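Local coordinates for thioesterase (Pseudomonas aeruginosa, PDB 2O5U), which probably hydrolyses the thioester bond of fatty acyl-CoA substrates, as a hotdog-fold enzyme of the 4-hydroxybenzoyl-CoA thioesterase family, at residues 131-134 and 135-138; 30-33 and 34-38. All blocks are in the same frame, centred on the assembly; numbering follows the deposited sequence.

Interaction 1. Residues 131-134 and 135-138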
ATOM      1  N   ALA A 131      20.593 -24.090  -0.808  1.00 20.43           N
ATOM      2  CA  ALA A 131      21.369 -23.348   0.190  1.00 20.03           C
ATOM      3  C   ALA A 131      21.508 -21.888  -0.231  1.00 20.41           C
ATOM      4  O   ALA A 131      21.526 -21.540  -1.449  1.00 17.75           O
ATOM      5  CB  ALA A 131      22.693 -23.971   0.460  1.00 20.19           C
ATOM      6  N   ILE A 132      21.574 -21.029   0.780  1.00 18.47           N
ATOM      7  CA  ILE A 132      21.830 -19.628   0.555  1.00 19.66           C
ATOM      8  C   ILE A 132      23.143 -19.510  -0.258  1.00 19.65           C
ATOM      9  O   ILE A 132      24.191 -20.062   0.140  1.00 18.92           O
ATOM     10  CB  ILE A 132      21.966 -18.889   1.926  1.00 19.65           C
ATOM     11  CG1 ILE A 132      20.635 -18.936   2.705  1.00 18.92           C
ATOM     12  CG2 ILE A 132      22.509 -17.492   1.721  1.00 21.54           C
ATOM     13  CD1 ILE A 132      20.810 -18.520   4.262  1.00 18.96           C
ATOM     14  N   PRO A 133      23.083 -18.823  -1.401  1.00 19.94           N
ATOM     15  CA  PRO A 133      24.244 -18.616  -2.262  1.00 21.08           C
ATOM     16  C   PRO A 133      25.430 -17.972  -1.535  1.00 22.28           C
ATOM     17  O   PRO A 133      25.204 -17.099  -0.664  1.00 21.10           O
ATOM     18  CB  PRO A 133      23.706 -17.668  -3.334  1.00 22.20           C
ATOM     19  CG  PRO A 133      22.211 -18.071  -3.481  1.00 23.50           C
ATOM     20  CD  PRO A 133      21.838 -18.304  -2.007  1.00 21.82           C
ATOM     21  N   GLN A 134      26.658 -18.359  -1.915  1.00 22.08           N
ATOM     22  CA  GLN A 134      27.897 -17.938  -1.199  1.00 22.84           C
ATOM     23  C   GLN A 134      28.058 -16.413  -0.999  1.00 22.37           C
ATOM     24  O   GLN A 134      28.387 -15.937   0.088  1.00 20.98           O
ATOM     25  CB  GLN A 134      29.150 -18.574  -1.849  1.00 23.20           C
ATOM     26  CG  GLN A 134      30.441 -18.449  -0.988  1.00 27.07           C
ATOM     27  CD  GLN A 134      30.311 -19.031   0.431  1.00 30.17           C
ATOM     28  OE1 GLN A 134      30.011 -20.216   0.599  1.00 32.78           O
ATOM     29  NE2 GLN A 134      30.573 -18.211   1.446  1.00 25.30           N
ATOM     30  N   GLU A 135      27.827 -15.652  -2.060  1.00 21.46           N
ATOM     31  CA  GLU A 135      27.964 -14.206  -1.984  1.00 24.18           C
ATOM     32  C   GLU A 135      26.919 -13.603  -1.022  1.00 22.07           C
ATOM     33  O   GLU A 135      27.224 -12.694  -0.290  1.00 21.77           O
ATOM     34  CB  GLU A 135      27.903 -13.585  -3.407  1.00 23.93           C
ATOM     35  CG  GLU A 135      27.952 -12.041  -3.469  1.00 27.79           C
ATOM     36  CD  GLU A 135      28.064 -11.469  -4.923  1.00 30.13           C
ATOM     37  OE1 GLU A 135      28.194 -10.237  -5.068  1.00 35.01           O
ATOM     38  OE2 GLU A 135      28.033 -12.217  -5.941  1.00 33.81           O
ATOM     39  N   LEU A 136      25.705 -14.130  -1.015  1.00 22.14           N
ATOM     40  CA  LEU A 136      24.674 -13.658  -0.096  1.00 22.49           C
ATOM     41  C   LEU A 136      25.000 -14.088   1.362  1.00 21.55           C
ATOM     42  O   LEU A 136      24.857 -13.287   2.299  1.00 22.38           O
ATOM     43  CB  LEU A 136      23.347 -14.229  -0.557  1.00 23.10           C
ATOM     44  CG  LEU A 136      22.001 -13.855  -0.004  1.00 27.30           C
ATOM     45  CD1 LEU A 136      21.959 -12.356   0.167  1.00 31.37           C
ATOM     46  CD2 LEU A 136      20.914 -14.286  -0.987  1.00 25.46           C
ATOM     47  N   ARG A 137      25.441 -15.337   1.562  1.00 20.79           N
ATOM     48  CA  ARG A 137      25.930 -15.807   2.883  1.00 20.88           C
ATOM     49  C   ARG A 137      27.002 -14.857   3.489  1.00 21.60           C
ATOM     50  O   ARG A 137      26.946 -14.489   4.681  1.00 21.25           O
ATOM     51  CB  ARG A 137      26.512 -17.234   2.779  1.00 21.59           C
ATOM     52  CG  ARG A 137      26.857 -17.860   4.137  1.00 20.81           C
ATOM     53  CD  ARG A 137      27.372 -19.302   4.020  1.00 22.59           C
ATOM     54  NE  ARG A 137      26.418 -20.110   3.250  1.00 24.72           N
ATOM     55  CZ  ARG A 137      25.275 -20.600   3.717  1.00 24.67           C
ATOM     56  NH1 ARG A 137      24.938 -20.412   4.984  1.00 25.40           N
ATOM     57  NH2 ARG A 137      24.464 -21.270   2.904  1.00 23.64           N
ATOM     58  N   ASP A 138      27.988 -14.505   2.671  1.00 20.93           N
ATOM     59  CA  ASP A 138      29.120 -13.654   3.103  1.00 21.10           C
ATOM     60  C   ASP A 138      28.608 -12.324   3.624  1.00 20.98           C
ATOM     61  O   ASP A 138      29.022 -11.869   4.660  1.00 21.46           O
ATOM     62  CB  ASP A 138      30.071 -13.384   1.930  1.00 20.78           C
ATOM     63  CG  ASP A 138      30.960 -14.573   1.611  1.00 25.84           C
ATOM     64  OD1 ASP A 138      31.024 -15.522   2.441  1.00 24.57           O
ATOM     65  OD2 ASP A 138      31.578 -14.529   0.533  1.00 28.76           O
TER
HETATM   66  O   HOH W   1      27.240 -20.590   0.662  1.00 27.80           O

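Interaction 2. Residues 30-33 and 34-38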
ATOM      1  N   GLY A  30      -3.661   8.728  12.516  1.00 19.59           N
ATOM      2  CA  GLY A  30      -2.637   9.750  12.348  1.00 18.72           C
ATOM      3  C   GLY A  30      -1.181   9.333  12.448  1.00 19.50           C
ATOM      4  O   GLY A  30      -0.310  10.162  12.273  1.00 19.58           O
ATOM      5  N   HIS A  31      -0.908   8.069  12.752  1.00 17.25           N
ATOM      6  CA  HIS A  31       0.475   7.614  12.871  1.00 16.91           C
ATOM      7  C   HIS A  31       0.703   6.531  11.802  1.00 15.95           C
ATOM      8  O   HIS A  31      -0.254   5.966  11.233  1.00 14.02           O
ATOM      9  CB  HIS A  31       0.735   7.015  14.267  1.00 17.85           C
ATOM     10  CG  HIS A  31       0.442   7.963  15.400  1.00 20.69           C
ATOM     11  ND1 HIS A  31       0.978   9.224  15.463  1.00 26.55           N
ATOM     12  CD2 HIS A  31      -0.296   7.816  16.527  1.00 29.46           C
ATOM     13  CE1 HIS A  31       0.563   9.835  16.565  1.00 28.25           C
ATOM     14  NE2 HIS A  31      -0.204   8.996  17.234  1.00 30.07           N
ATOM     15  N   VAL A  32       1.960   6.181  11.606  1.00 15.04           N
ATOM     16  CA  VAL A  32       2.311   5.117  10.636  1.00 15.68           C
ATOM     17  C   VAL A  32       1.636   3.827  11.039  1.00 15.63           C
ATOM     18  O   VAL A  32       1.751   3.346  12.195  1.00 17.21           O
ATOM     19  CB  VAL A  32       3.849   4.926  10.522  1.00 14.81           C
ATOM     20  CG1 VAL A  32       4.222   3.572   9.718  1.00 15.24           C
ATOM     21  CG2 VAL A  32       4.492   6.179   9.898  1.00 15.39           C
ATOM     22  N   ASN A  33       0.912   3.257  10.077  1.00 16.70           N
ATOM     23  CA  ASN A  33       0.170   2.003  10.304  1.00 16.55           C
ATOM     24  C   ASN A  33       1.061   0.792  10.665  1.00 16.52           C
ATOM     25  O   ASN A  33       2.163   0.625  10.148  1.00 15.87           O
ATOM     26  CB  ASN A  33      -0.757   1.710   9.112  1.00 15.39           C
ATOM     27  CG  ASN A  33      -1.614   0.505   9.341  1.00 18.24           C
ATOM     28  OD1 ASN A  33      -1.305  -0.586   8.863  1.00 17.96           O
ATOM     29  ND2 ASN A  33      -2.700   0.687  10.092  1.00 17.89           N
ATOM     30  N   ASN A  34       0.614  -0.012  11.617  1.00 15.68           N
ATOM     31  CA  ASN A  34       1.367  -1.229  11.995  1.00 16.87           C
ATOM     32  C   ASN A  34       1.884  -2.113  10.823  1.00 16.69           C
ATOM     33  O   ASN A  34       2.992  -2.648  10.862  1.00 17.61           O
ATOM     34  CB  ASN A  34       0.490  -2.077  12.943  1.00 17.24           C
ATOM     35  CG  ASN A  34      -0.789  -2.609  12.274  1.00 20.87           C
ATOM     36  OD1 ASN A  34      -0.840  -3.750  11.806  1.00 20.23           O
ATOM     37  ND2 ASN A  34      -1.802  -1.784  12.213  1.00 22.98           N
ATOM     38  N   VAL A  35       1.076  -2.249   9.771  1.00 16.01           N
ATOM     39  CA  VAL A  35       1.439  -3.060   8.576  1.00 15.45           C
ATOM     40  C   VAL A  35       2.730  -2.528   7.901  1.00 17.40           C
ATOM     41  O   VAL A  35       3.607  -3.310   7.431  1.00 15.68           O
ATOM     42  CB  VAL A  35       0.251  -3.122   7.591  1.00 15.44           C
ATOM     43  CG1 VAL A  35       0.669  -3.868   6.229  1.00 17.43           C
ATOM     44  CG2 VAL A  35      -0.920  -3.860   8.303  1.00 14.87           C
ATOM     45  N   THR A  36       2.822  -1.201   7.859  1.00 17.73           N
ATOM     46  CA  THR A  36       3.899  -0.488   7.168  1.00 18.88           C
ATOM     47  C   THR A  36       5.256  -0.876   7.700  1.00 17.01           C
ATOM     48  O   THR A  36       6.203  -0.912   6.968  1.00 17.48           O
ATOM     49  CB  THR A  36       3.682   1.078   7.186  1.00 21.03           C
ATOM     50  OG1 THR A  36       2.340   1.383   6.764  1.00 22.20           O
ATOM     51  CG2 THR A  36       4.663   1.819   6.232  1.00 18.48           C
ATOM     52  N   TYR A  37       5.326  -1.234   8.967  1.00 17.28           N
ATOM     53  CA  TYR A  37       6.592  -1.594   9.572  1.00 16.36           C
ATOM     54  C   TYR A  37       7.170  -2.832   8.907  1.00 16.56           C
ATOM     55  O   TYR A  37       8.376  -2.924   8.674  1.00 16.50           O
ATOM     56  CB  TYR A  37       6.382  -1.820  11.064  1.00 15.94           C
ATOM     57  CG  TYR A  37       6.246  -0.525  11.858  1.00 18.19           C
ATOM     58  CD1 TYR A  37       5.038   0.167  11.872  1.00 15.84           C
ATOM     59  CD2 TYR A  37       7.332   0.001  12.558  1.00 18.61           C
ATOM     60  CE1 TYR A  37       4.876   1.362  12.589  1.00 18.84           C
ATOM     61  CE2 TYR A  37       7.199   1.193  13.302  1.00 20.16           C
ATOM     62  CZ  TYR A  37       5.981   1.854  13.325  1.00 17.47           C
ATOM     63  OH  TYR A  37       5.867   3.007  14.074  1.00 18.95           O
ATOM     64  N   TYR A  38       6.301  -3.765   8.528  1.00 17.18           N
ATOM     65  CA  TYR A  38       6.781  -4.961   7.836  1.00 17.51           C
ATOM     66  C   TYR A  38       7.316  -4.673   6.450  1.00 16.50           C
ATOM     67  O   TYR A  38       8.233  -5.353   5.972  1.00 16.78           O
ATOM     68  CB  TYR A  38       5.666  -6.009   7.775  1.00 18.26           C
ATOM     69  CG  TYR A  38       5.318  -6.612   9.107  1.00 18.52           C
ATOM     70  CD1 TYR A  38       4.129  -6.285   9.756  1.00 19.21           C
ATOM     71  CD2 TYR A  38       6.179  -7.522   9.719  1.00 18.50           C
ATOM     72  CE1 TYR A  38       3.824  -6.838  10.995  1.00 18.57           C
ATOM     73  CE2 TYR A  38       5.893  -8.081  10.957  1.00 17.42           C
ATOM     74  CZ  TYR A  38       4.703  -7.765  11.575  1.00 15.59           C
ATOM     75  OH  TYR A  38       4.424  -8.355  12.796  1.00 17.36           O
TER
HETATM   76  O   HOH W   2       3.344   4.073  14.217  1.00 13.85           O

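Interaction 1. Residues 131-134 and 135-138
Ile132 and Arg137 meet where a loop turns into the short helix 134-141 of this hotdog-fold subunit, and the junction is a worked example of a helix N-terminus with one packed and one wet side. Pro133 occupies the N-cap position, and its carbonyl opens the helical bonding: Arg137 N reaches Pro133 O at 2.8 Å with an almost straight N-H...O angle of 172°. On the packed side, Ile132 CG2 lies 4.1 Å from Leu136 CG and also covers one face of the Arg137 guanidinium. With CG2 opposite the main-chain nitrogen of Ile132, this methyl is directed at the first helical turn, where it comes 3.6 Å from Arg137 N. Both Ile132 and Leu136 rest on Phe121 of strand 113-123, so the buried half of the contact fastens the helix start to the sheet.

The arginine marks the boundary. Its chain runs extended from the backbone and then bends at chi3 (-53°), which folds the guanidinium back over the loop. There NH2 makes a weak bond of 3.0 Å to Ile132 O. NH1 donates to the backbone carbonyl of Gly93, the strongest polar partner of the arginine, and NH2 also to that of Asn94, both beyond the end of strand 83-92.

The outer side is built from polar groups and water. A single water accepts from Arg137 NE at the guanidinium edge and donates to both Ile132 O and Gln134 OE1, joining loop, helix and side-chain amide. Gln134, bent at chi2, sends the other end of its amide along the exposed helix surface to Asp138, one turn on. Gln134 NE2 meets Asp138 OD1 at 2.9 Å, the acceptor lying in the amide plane but the donor standing 44° out of the carboxylate plane.

Interaction 2. Residues 30-33 and 34-38
The backbone passes from the extended conformation of Val32 and Asn33 straight into helical angles at Asn34, and Asn33 is the N-cap of helix 34-53, the long helix of the hotdog fold. Such a cap supplies an acceptor to an amide of the first turn. Here Asn33 OD1 takes Val35 N at 3.0 Å, with the donor standing 51° above the plane of the side-chain carbonyl. Asn33 holds CG anti to its main-chain nitrogen (chi1 -175°), laying the amide alongside Val35, so that OD1 also comes within 3.2 Å of Val35 CB. A second, weak bond joins Thr36 N to Asn33 O.

The other end of the cap amide is held independently: Asn33 ND2 donates to Asp27 and to Asp42 of the second subunit. Asn34 runs beside it, the two amide planes 51° apart, and its ND2 reaches the same Asp42 carboxylate. Two neighbouring asparagines thus tie the helix start to the subunit interface, and bonds at both OD1 and ND2 should fix the rotation of the Asn33 amide.

Behind the cap, Val32 CG1 wedges between Thr36 and Tyr37, 3.6 Å from Thr36 CB and 3.7 Å from Tyr37 CE1. The edge of the Tyr37 ring faces Asn33 O, 3.4 Å from Tyr37 CD1. At its far end, a water in the ring plane bridges Tyr37 OH to Val32 O, 2.7 Å from each oxygen.

Both interactions show a loop turning into a helix, but on different helices, on opposite sides of the chain's centre, with centres about 31 Å apart. Interaction 2 is buried and lies among subunits: the Asn33 amide serves both the cap and carboxylates, and Asn34 joins it at the carboxylate of the second subunit. Interaction 1 is partly buried, no other chain of the assembly touches it, and its ties run to the strands and loop of its own subunit. The N-cap differs too: Pro133 can offer only its main-chain carbonyl, whereas Asn33 caps with its side chain. In each, one water links a loop carbonyl to a helix side chain.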